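Long-range contact in uncharacterized protein Atu1656/AGR_C_3050 (PDB 2OJH), which is of unknown function but belongs to the TolB family and folds as a six-bladed beta-propeller: residues N175-D183 with W220-G228. Sequence-based numbering, arbitrary orientation.
Sequences NDGPDYSPD and WFPHPSPSG
Asp-179 and His-223 join the innermost strands of two successive blades of the beta-propeller. Strands 175-180 and 217-224 each form the inner edge of a four-stranded antiparallel sheet. Over the contact they run parallel, and their axes approach to 6.4 Å. Side chains and water, not backbone pairing, bridge them.

The tight part is the buried middle. His-223 ND1 donates to Asp-179 OD2 over 2.8 Å, with an N-H...O angle of 160°. The oxygen lies in the imidazole plane. The N-H reaches OD2 from the anti side, tilted out of the carboxylate plane, and the ring stands 72° from that plane. Asp-179 CG is anti to the backbone N (chi1 -168°), which carries the carboxylate across to the neighbouring strand. A water also donates to OD2 and to Pro-224 O, giving the buried oxygen a second bond. On the other side of the ring, NE2 is bound to Met-274 O, so both imidazole nitrogens are engaged and its rotation is probably fixed. This is a His-carboxylate hydrogen bond between blades. Next to it, Pro-224 CG packs on Tyr-180 O at 3.4 Å, and Pro-222 CG lies 3.6 Å from Gly-177 O.

The Asp-176 end is slight. Asp-176 OD2 touches the edge of the Trp-220 indole near its plane, 3.7 Å from CZ3. The indole itself is buried, stacked on His-243. Asp-176 also lies beside a bound acetic acid, probably from the crystallisation liquor. The other end faces solvent but is packed. Partly exposed Pro-182 rests on the type I turn from Ser-225 to Gly-228, where Pro-226 is exposed. Contacts there are mostly between proline carbons and backbone atoms: Pro-182 CB approaches Pro-226 O, and Pro-182 CG sits 3.3 Å from Ser-225 O.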
# COMPACT_ATOMS: atom_id res chain seq x y z
N ASN A 175 -14.97 0.17 -0.39
CA ASN A 175 -13.92 -0.07 -1.38
C ASN A 175 -12.67 0.59 -0.90
O ASN A 175 -12.69 1.76 -0.54
CB ASN A 175 -14.33 0.48 -2.74
CG ASN A 175 -15.65 -0.05 -3.19
OD1 ASN A 175 -15.77 -1.24 -3.56
ND2 ASN A 175 -16.69 0.78 -3.09
N ASP A 176 -11.57 -0.16 -0.90
CA ASP A 176 -10.35 0.30 -0.25
C ASP A 176 -9.11 -0.19 -0.99
O ASP A 176 -9.21 -1.00 -1.93
CB ASP A 176 -10.34 -0.22 1.18
CG ASP A 176 -9.49 0.61 2.12
OD1 ASP A 176 -8.60 1.37 1.68
OD2 ASP A 176 -9.72 0.48 3.34
N GLY A 177 -7.95 0.33 -0.59
CA GLY A 177 -6.65 -0.15 -1.09
C GLY A 177 -6.43 -0.25 -2.59
O GLY A 177 -6.08 -1.34 -3.08
N PRO A 178 -6.58 0.87 -3.32
CA PRO A 178 -6.35 0.89 -4.77
C PRO A 178 -4.89 0.95 -5.18
O PRO A 178 -4.11 1.73 -4.59
CB PRO A 178 -7.08 2.16 -5.23
CG PRO A 178 -7.10 3.05 -4.05
CD PRO A 178 -7.04 2.20 -2.82
N ASP A 179 -4.52 0.22 -6.21
CA ASP A 179 -3.13 0.30 -6.72
C ASP A 179 -3.19 -0.02 -8.22
O ASP A 179 -3.97 -0.86 -8.64
CB ASP A 179 -2.27 -0.71 -5.94
CG ASP A 179 -0.78 -0.53 -6.14
OD1 ASP A 179 -0.36 0.39 -6.86
OD2 ASP A 179 -0.00 -1.33 -5.54
N TYR A 180 -2.41 0.68 -9.03
CA TYR A 180 -2.47 0.50 -10.48
C TYR A 180 -1.81 -0.77 -11.00
O TYR A 180 -0.80 -1.22 -10.47
CB TYR A 180 -1.76 1.65 -11.18
CG TYR A 180 -2.42 3.00 -11.04
CD1 TYR A 180 -2.25 3.77 -9.89
CD2 TYR A 180 -3.22 3.51 -12.06
CE1 TYR A 180 -2.84 5.04 -9.78
CE2 TYR A 180 -3.81 4.75 -11.95
CZ TYR A 180 -3.62 5.52 -10.81
OH TYR A 180 -4.21 6.77 -10.73
N SER A 181 -2.35 -1.32 -12.09
CA SER A 181 -1.59 -2.27 -12.89
C SER A 181 -0.49 -1.49 -13.64
O SER A 181 -0.69 -0.29 -13.93
CB SER A 181 -2.50 -3.00 -13.88
OG SER A 181 -3.12 -2.10 -14.79
N PRO A 182 0.66 -2.12 -13.95
CA PRO A 182 1.76 -1.39 -14.60
C PRO A 182 1.45 -0.91 -16.04
O PRO A 182 2.11 -0.00 -16.53
CB PRO A 182 2.91 -2.39 -14.62
CG PRO A 182 2.29 -3.73 -14.45
CD PRO A 182 1.01 -3.53 -13.69
N ASP A 183 0.46 -1.51 -16.70
CA ASP A 183 0.06 -1.02 -18.03
C ASP A 183 -0.83 0.21 -17.92
O ASP A 183 -1.12 0.88 -18.92
CB ASP A 183 -0.60 -2.12 -18.86
CG ASP A 183 -1.98 -2.52 -18.35
OD1 ASP A 183 -2.55 -1.88 -17.43
OD2 ASP A 183 -2.51 -3.50 -18.92
N TRP A 220 -6.94 -8.38 1.09
CA TRP A 220 -6.65 -6.99 1.39
C TRP A 220 -5.33 -6.59 0.74
O TRP A 220 -4.48 -7.44 0.43
CB TRP A 220 -6.52 -6.84 2.92
CG TRP A 220 -7.85 -6.66 3.67
CD1 TRP A 220 -8.69 -7.64 4.16
CD2 TRP A 220 -8.45 -5.42 4.00
NE1 TRP A 220 -9.79 -7.05 4.78
CE2 TRP A 220 -9.65 -5.67 4.67
CE3 TRP A 220 -8.08 -4.07 3.75
CZ2 TRP A 220 -10.49 -4.64 5.11
CZ3 TRP A 220 -8.92 -3.06 4.18
CH2 TRP A 220 -10.10 -3.35 4.87
N PHE A 221 -5.12 -5.30 0.55
CA PHE A 221 -3.83 -4.82 0.10
C PHE A 221 -3.31 -5.40 -1.24
O PHE A 221 -2.15 -5.84 -1.30
CB PHE A 221 -2.75 -5.03 1.19
CG PHE A 221 -3.24 -4.86 2.60
CD1 PHE A 221 -3.76 -3.63 3.05
CD2 PHE A 221 -3.17 -5.94 3.49
CE1 PHE A 221 -4.26 -3.49 4.36
CE2 PHE A 221 -3.65 -5.81 4.82
CZ PHE A 221 -4.20 -4.59 5.26
N PRO A 222 -4.12 -5.37 -2.32
CA PRO A 222 -3.55 -5.82 -3.62
C PRO A 222 -2.47 -4.89 -4.18
O PRO A 222 -2.65 -3.65 -4.25
CB PRO A 222 -4.80 -5.89 -4.53
CG PRO A 222 -5.77 -4.87 -3.94
CD PRO A 222 -5.56 -5.01 -2.45
N HIS A 223 -1.31 -5.49 -4.51
CA HIS A 223 -0.27 -4.79 -5.24
C HIS A 223 0.14 -5.57 -6.49
O HIS A 223 0.77 -6.61 -6.40
CB HIS A 223 0.93 -4.50 -4.31
CG HIS A 223 0.53 -3.81 -3.04
ND1 HIS A 223 0.01 -2.54 -3.03
CD2 HIS A 223 0.55 -4.23 -1.75
CE1 HIS A 223 -0.24 -2.18 -1.78
NE2 HIS A 223 0.09 -3.18 -0.98
N PRO A 224 -0.29 -5.08 -7.67
CA PRO A 224 0.24 -5.58 -8.93
C PRO A 224 1.76 -5.35 -9.08
O PRO A 224 2.27 -4.26 -8.81
CB PRO A 224 -0.54 -4.79 -9.98
CG PRO A 224 -1.75 -4.29 -9.30
CD PRO A 224 -1.35 -4.08 -7.86
N SER A 225 2.46 -6.41 -9.49
CA SER A 225 3.90 -6.34 -9.72
C SER A 225 4.20 -5.43 -10.92
O SER A 225 3.47 -5.46 -11.92
CB SER A 225 4.43 -7.76 -10.01
OG SER A 225 5.76 -7.74 -10.50
N PRO A 226 5.28 -4.62 -10.84
CA PRO A 226 5.66 -3.84 -12.03
C PRO A 226 5.96 -4.67 -13.28
O PRO A 226 6.00 -4.13 -14.41
CB PRO A 226 6.91 -3.08 -11.59
CG PRO A 226 7.28 -3.60 -10.27
CD PRO A 226 6.17 -4.38 -9.69
N SER A 227 6.14 -5.98 -13.11
CA SER A 227 6.47 -6.83 -14.23
C SER A 227 5.22 -7.33 -14.95
O SER A 227 5.31 -7.97 -16.02
CB SER A 227 7.38 -7.96 -13.78
OG SER A 227 8.63 -7.44 -13.37
N GLY A 228 4.06 -7.05 -14.36
CA GLY A 228 2.78 -7.26 -15.01
C GLY A 228 2.25 -8.66 -15.07
O GLY A 228 1.33 -8.94 -15.85
O HOH W 1 -3.38 -1.67 -2.48
O HOH W 2 2.25 -2.31 -6.64